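Local structure of farnesyltransferase, putative (Trypanosoma cruzi, 3WCA) at residues Glu112-Thr115 / His116-Ala120; Glu51-Arg54 / Asp55-Ile59. The protein probably catalyses, as a squalene synthase, the magnesium-dependent, NAD(P)H-using condensation of two farnesyl diphosphate molecules to squalene, the first step toward lanosterol. The protein carries 1 engineered substitution. All blocks are in the same frame, centred on the assembly; numbering follows the deposited sequence.

Interaction 1: residues Glu112-Thr115 / His116-Ala120; sequences ERYT and HVTRA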
# COMPACT_ATOMS: atom_id res chain seq x y z
N GLU A 112 -1.25 21.77 -8.84
CA GLU A 112 -1.52 23.06 -9.47
C GLU A 112 -2.99 23.24 -9.81
O GLU A 112 -3.54 24.33 -9.67
CB GLU A 112 -0.68 23.23 -10.74
CG GLU A 112 0.81 23.14 -10.48
CD GLU A 112 1.63 23.26 -11.75
OE1 GLU A 112 1.27 22.63 -12.76
OE2 GLU A 112 2.66 23.98 -11.73
N ARG A 113 -3.63 22.16 -10.26
CA ARG A 113 -5.05 22.21 -10.60
C ARG A 113 -5.83 21.46 -9.54
O ARG A 113 -6.85 20.84 -9.82
CB ARG A 113 -5.28 21.58 -11.98
CG ARG A 113 -4.61 22.33 -13.12
CD ARG A 113 -4.85 21.65 -14.46
NE ARG A 113 -6.25 21.72 -14.89
CZ ARG A 113 -6.75 21.00 -15.89
NH1 ARG A 113 -5.97 20.14 -16.55
NH2 ARG A 113 -8.03 21.12 -16.23
N TYR A 114 -5.35 21.55 -8.30
CA TYR A 114 -5.97 20.88 -7.17
C TYR A 114 -7.40 21.34 -6.92
O TYR A 114 -8.12 20.76 -6.10
CB TYR A 114 -5.13 21.11 -5.91
CG TYR A 114 -5.45 20.18 -4.76
CD1 TYR A 114 -5.06 18.84 -4.79
CD2 TYR A 114 -6.11 20.65 -3.63
CE1 TYR A 114 -5.32 17.99 -3.72
CE2 TYR A 114 -6.38 19.81 -2.56
CZ TYR A 114 -5.98 18.48 -2.61
OH TYR A 114 -6.21 17.66 -1.54
N THR A 115 -7.83 22.37 -7.63
CA THR A 115 -9.18 22.89 -7.47
C THR A 115 -10.24 21.85 -7.82
O THR A 115 -11.26 21.73 -7.15
CB THR A 115 -9.42 24.12 -8.36
OG1 THR A 115 -8.36 25.06 -8.18
CG2 THR A 115 -10.74 24.78 -8.00
N HIS A 116 -9.99 21.09 -8.89
CA HIS A 116 -10.96 20.09 -9.31
C HIS A 116 -11.27 19.06 -8.24
O HIS A 116 -12.39 18.59 -8.13
CB HIS A 116 -10.48 19.37 -10.57
CG HIS A 116 -10.35 20.26 -11.76
ND1 HIS A 116 -9.13 20.72 -12.21
CD2 HIS A 116 -11.28 20.80 -12.58
CE1 HIS A 116 -9.32 21.50 -13.26
NE2 HIS A 116 -10.62 21.57 -13.50
N VAL A 117 -10.25 18.73 -7.45
CA VAL A 117 -10.41 17.75 -6.38
C VAL A 117 -11.25 18.30 -5.24
O VAL A 117 -12.15 17.62 -4.74
CB VAL A 117 -9.04 17.32 -5.81
CG1 VAL A 117 -9.22 16.18 -4.83
CG2 VAL A 117 -8.12 16.90 -6.93
N THR A 118 -10.96 19.52 -4.82
CA THR A 118 -11.72 20.12 -3.72
C THR A 118 -13.17 20.36 -4.13
O THR A 118 -14.08 20.21 -3.32
CB THR A 118 -11.09 21.43 -3.24
OG1 THR A 118 -10.96 22.33 -4.35
CG2 THR A 118 -9.72 21.16 -2.64
N ARG A 119 -13.39 20.74 -5.39
CA ARG A 119 -14.76 20.96 -5.85
C ARG A 119 -15.52 19.65 -5.77
O ARG A 119 -16.58 19.57 -5.16
CB ARG A 119 -14.79 21.45 -7.30
CG ARG A 119 -14.12 22.77 -7.55
CD ARG A 119 -14.56 23.30 -8.90
NE ARG A 119 -13.72 24.40 -9.36
CZ ARG A 119 -14.13 25.34 -10.20
NH1 ARG A 119 -15.38 25.32 -10.67
NH2 ARG A 119 -13.30 26.30 -10.59
N ALA A 120 -14.96 18.62 -6.40
CA ALA A 120 -15.56 17.30 -6.39
C ALA A 120 -15.80 16.88 -4.95
O ALA A 120 -16.81 16.26 -4.62
CB ALA A 120 -14.63 16.31 -7.08
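The Arg113 guanidinium comes up to the His116 imidazole at a slant, its NH2 3.3 Å from CE1, with the two planes 81° apart. This is the junction where helix 105-112 ends and helix 115-122 begins, two neighbours in the all-helical squalene/phytoene synthase fold. Arg113, the first residue to leave helical geometry, turns its carbonyl to the new helix: His116 N donates to Arg113 O at 3.3 Å, from above the carbonyl plane. His116 ND1 adds a weak bond to the same oxygen, made possible by a chi1 of -64° that sets the ring beside its own backbone N; Phe30 of helix 26-38 stacks on that ring. The Tyr114 ring is buried and meets Trp97 nearly at right angles. Val117 CB lies over one face of the phenol, nearer its border than its middle, and Thr118 CG2 approaches Tyr114 CE2 to 3.6 Å. Two donors grip Thr115 O, the Arg119 backbone N at 2.9 Å and the Thr118 hydroxyl, OG1, also at 2.9 Å. The extended Arg119 chain runs back past Thr115, whose methyl CG2 meets the guanidinium at its edge, 3.3 Å from NE.

Interaction 2: residues Glu51-Arg54 / Asp55-Ile59; sequences EEMR and DAVCI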
# COMPACT_ATOMS: atom_id res chain seq x y z
N GLU A 51 -20.26 3.53 -9.03
CA GLU A 51 -20.09 4.97 -9.19
C GLU A 51 -20.03 5.84 -7.91
O GLU A 51 -19.09 6.60 -7.73
CB GLU A 51 -21.17 5.49 -10.14
CG GLU A 51 -21.22 7.00 -10.34
CD GLU A 51 -21.80 7.37 -11.70
OE1 GLU A 51 -21.04 7.37 -12.69
OE2 GLU A 51 -23.01 7.66 -11.78
N GLU A 52 -21.01 5.72 -7.02
CA GLU A 52 -21.00 6.56 -5.81
C GLU A 52 -19.80 6.34 -4.89
O GLU A 52 -19.17 7.29 -4.42
CB GLU A 52 -22.29 6.36 -5.01
CG GLU A 52 -22.36 7.26 -3.80
CD GLU A 52 -23.69 7.19 -3.07
OE1 GLU A 52 -24.72 7.53 -3.69
OE2 GLU A 52 -23.70 6.78 -1.89
N MET A 53 -19.51 5.08 -4.62
CA MET A 53 -18.40 4.70 -3.76
C MET A 53 -17.11 5.06 -4.50
O MET A 53 -16.15 5.54 -3.91
CB MET A 53 -18.44 3.19 -3.51
CG MET A 53 -17.26 2.62 -2.74
SD MET A 53 -17.36 2.96 -0.99
CE MET A 53 -18.14 1.45 -0.41
N ARG A 54 -17.13 4.83 -5.81
CA ARG A 54 -15.97 5.07 -6.65
C ARG A 54 -15.52 6.52 -6.66
O ARG A 54 -14.31 6.79 -6.65
CB ARG A 54 -16.27 4.60 -8.07
CG ARG A 54 -15.03 4.31 -8.88
CD ARG A 54 -15.36 3.39 -10.03
NE ARG A 54 -15.99 4.10 -11.13
CZ ARG A 54 -16.90 3.56 -11.94
NH1 ARG A 54 -17.28 2.30 -11.79
NH2 ARG A 54 -17.41 4.29 -12.92
N ASP A 55 -16.48 7.44 -6.68
CA ASP A 55 -16.15 8.86 -6.68
C ASP A 55 -15.48 9.21 -5.37
O ASP A 55 -14.47 9.90 -5.35
CB ASP A 55 -17.40 9.73 -6.85
CG ASP A 55 -18.06 9.57 -8.21
OD1 ASP A 55 -17.33 9.41 -9.21
OD2 ASP A 55 -19.31 9.61 -8.27
N ALA A 56 -16.05 8.73 -4.27
CA ALA A 56 -15.51 9.01 -2.95
C ALA A 56 -14.10 8.45 -2.80
O ALA A 56 -13.19 9.13 -2.31
CB ALA A 56 -16.42 8.43 -1.89
N VAL A 57 -13.91 7.20 -3.23
CA VAL A 57 -12.60 6.56 -3.15
C VAL A 57 -11.60 7.24 -4.09
O VAL A 57 -10.43 7.40 -3.74
CB VAL A 57 -12.71 5.06 -3.45
CG1 VAL A 57 -11.34 4.46 -3.68
CG2 VAL A 57 -13.37 4.36 -2.28
N CYS A 58 -12.05 7.64 -5.27
CA CYS A 58 -11.15 8.31 -6.21
C CYS A 58 -10.63 9.64 -5.66
O CYS A 58 -9.45 9.97 -5.82
CB CYS A 58 -11.84 8.56 -7.54
SG CYS A 58 -10.86 9.61 -8.61
N ILE A 59 -11.51 10.40 -5.03
CA ILE A 59 -11.14 11.69 -4.46
C ILE A 59 -10.24 11.49 -3.24
O ILE A 59 -9.30 12.25 -3.01
CB ILE A 59 -12.39 12.49 -4.04
CG1 ILE A 59 -13.28 12.72 -5.26
CG2 ILE A 59 -11.98 13.83 -3.42
CD1 ILE A 59 -12.53 13.26 -6.46
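Glu51 and Asp55 run next to each other in the same direction, with their carboxylate planes 20° apart. The touching is done by Glu51 CG, which lies 3.8 Å from Asp55 OD2, while the like-charged ends stay farther apart, 5.2 Å between Glu51 OE1 and Asp55 OD2. Asp55 CG sits beside its own backbone N (chi1 -66°), which brings OD2 to 3.1 Å from Glu51 O, two acceptors with no bond between them. OD1 has a partner in Tyr32 OH of helix 26-38, a hydrogen bond that would limit the carboxylate's rotation. All of this belongs to the first turns of helix 51-72, the helix that farther along carries the magnesium ligands Asp68, Glu71 and Asp72. Its ladder of i to i+4 bonds includes Asp55 N to Glu51 O at 2.9 Å and Cys58 N to Arg54 O at 2.8 Å. Arg54 bends at chi3 (78°) back toward the helix start; one face of its guanidinium looks toward Glu51 N, which lies away from the middle of the group, and NH1 bonds to Leu49 O. On another side of the helix, Met53 CG and Val57 CG2 pack at 4.3 Å, facing helix 154-179, where Met53 touches Tyr176 and Val57 touches Leu172 and Leu175. Val57 CG2 also rests 3.4 Å from Met53 O.

Interaction 2 comes first along the chain, in the opening turns of helix 51-72; interaction 1 follows at the start of helix 115-122. Their centres lie 15 Å apart on the same side of the chain's centre, and both belong to the squalene/phytoene synthase fold. Ile59 joins them directly, its CD1 packing 3.8 Å from Ala120 CB and its CG2 against Val117 CG1. Helix 26-38 touches both, with Cys31 and Leu28 each meeting side chains at this seam. A peripheral helix is thereby packed against the helix whose later turns bind magnesium, with interaction 1 farther from the chain's centre than interaction 2.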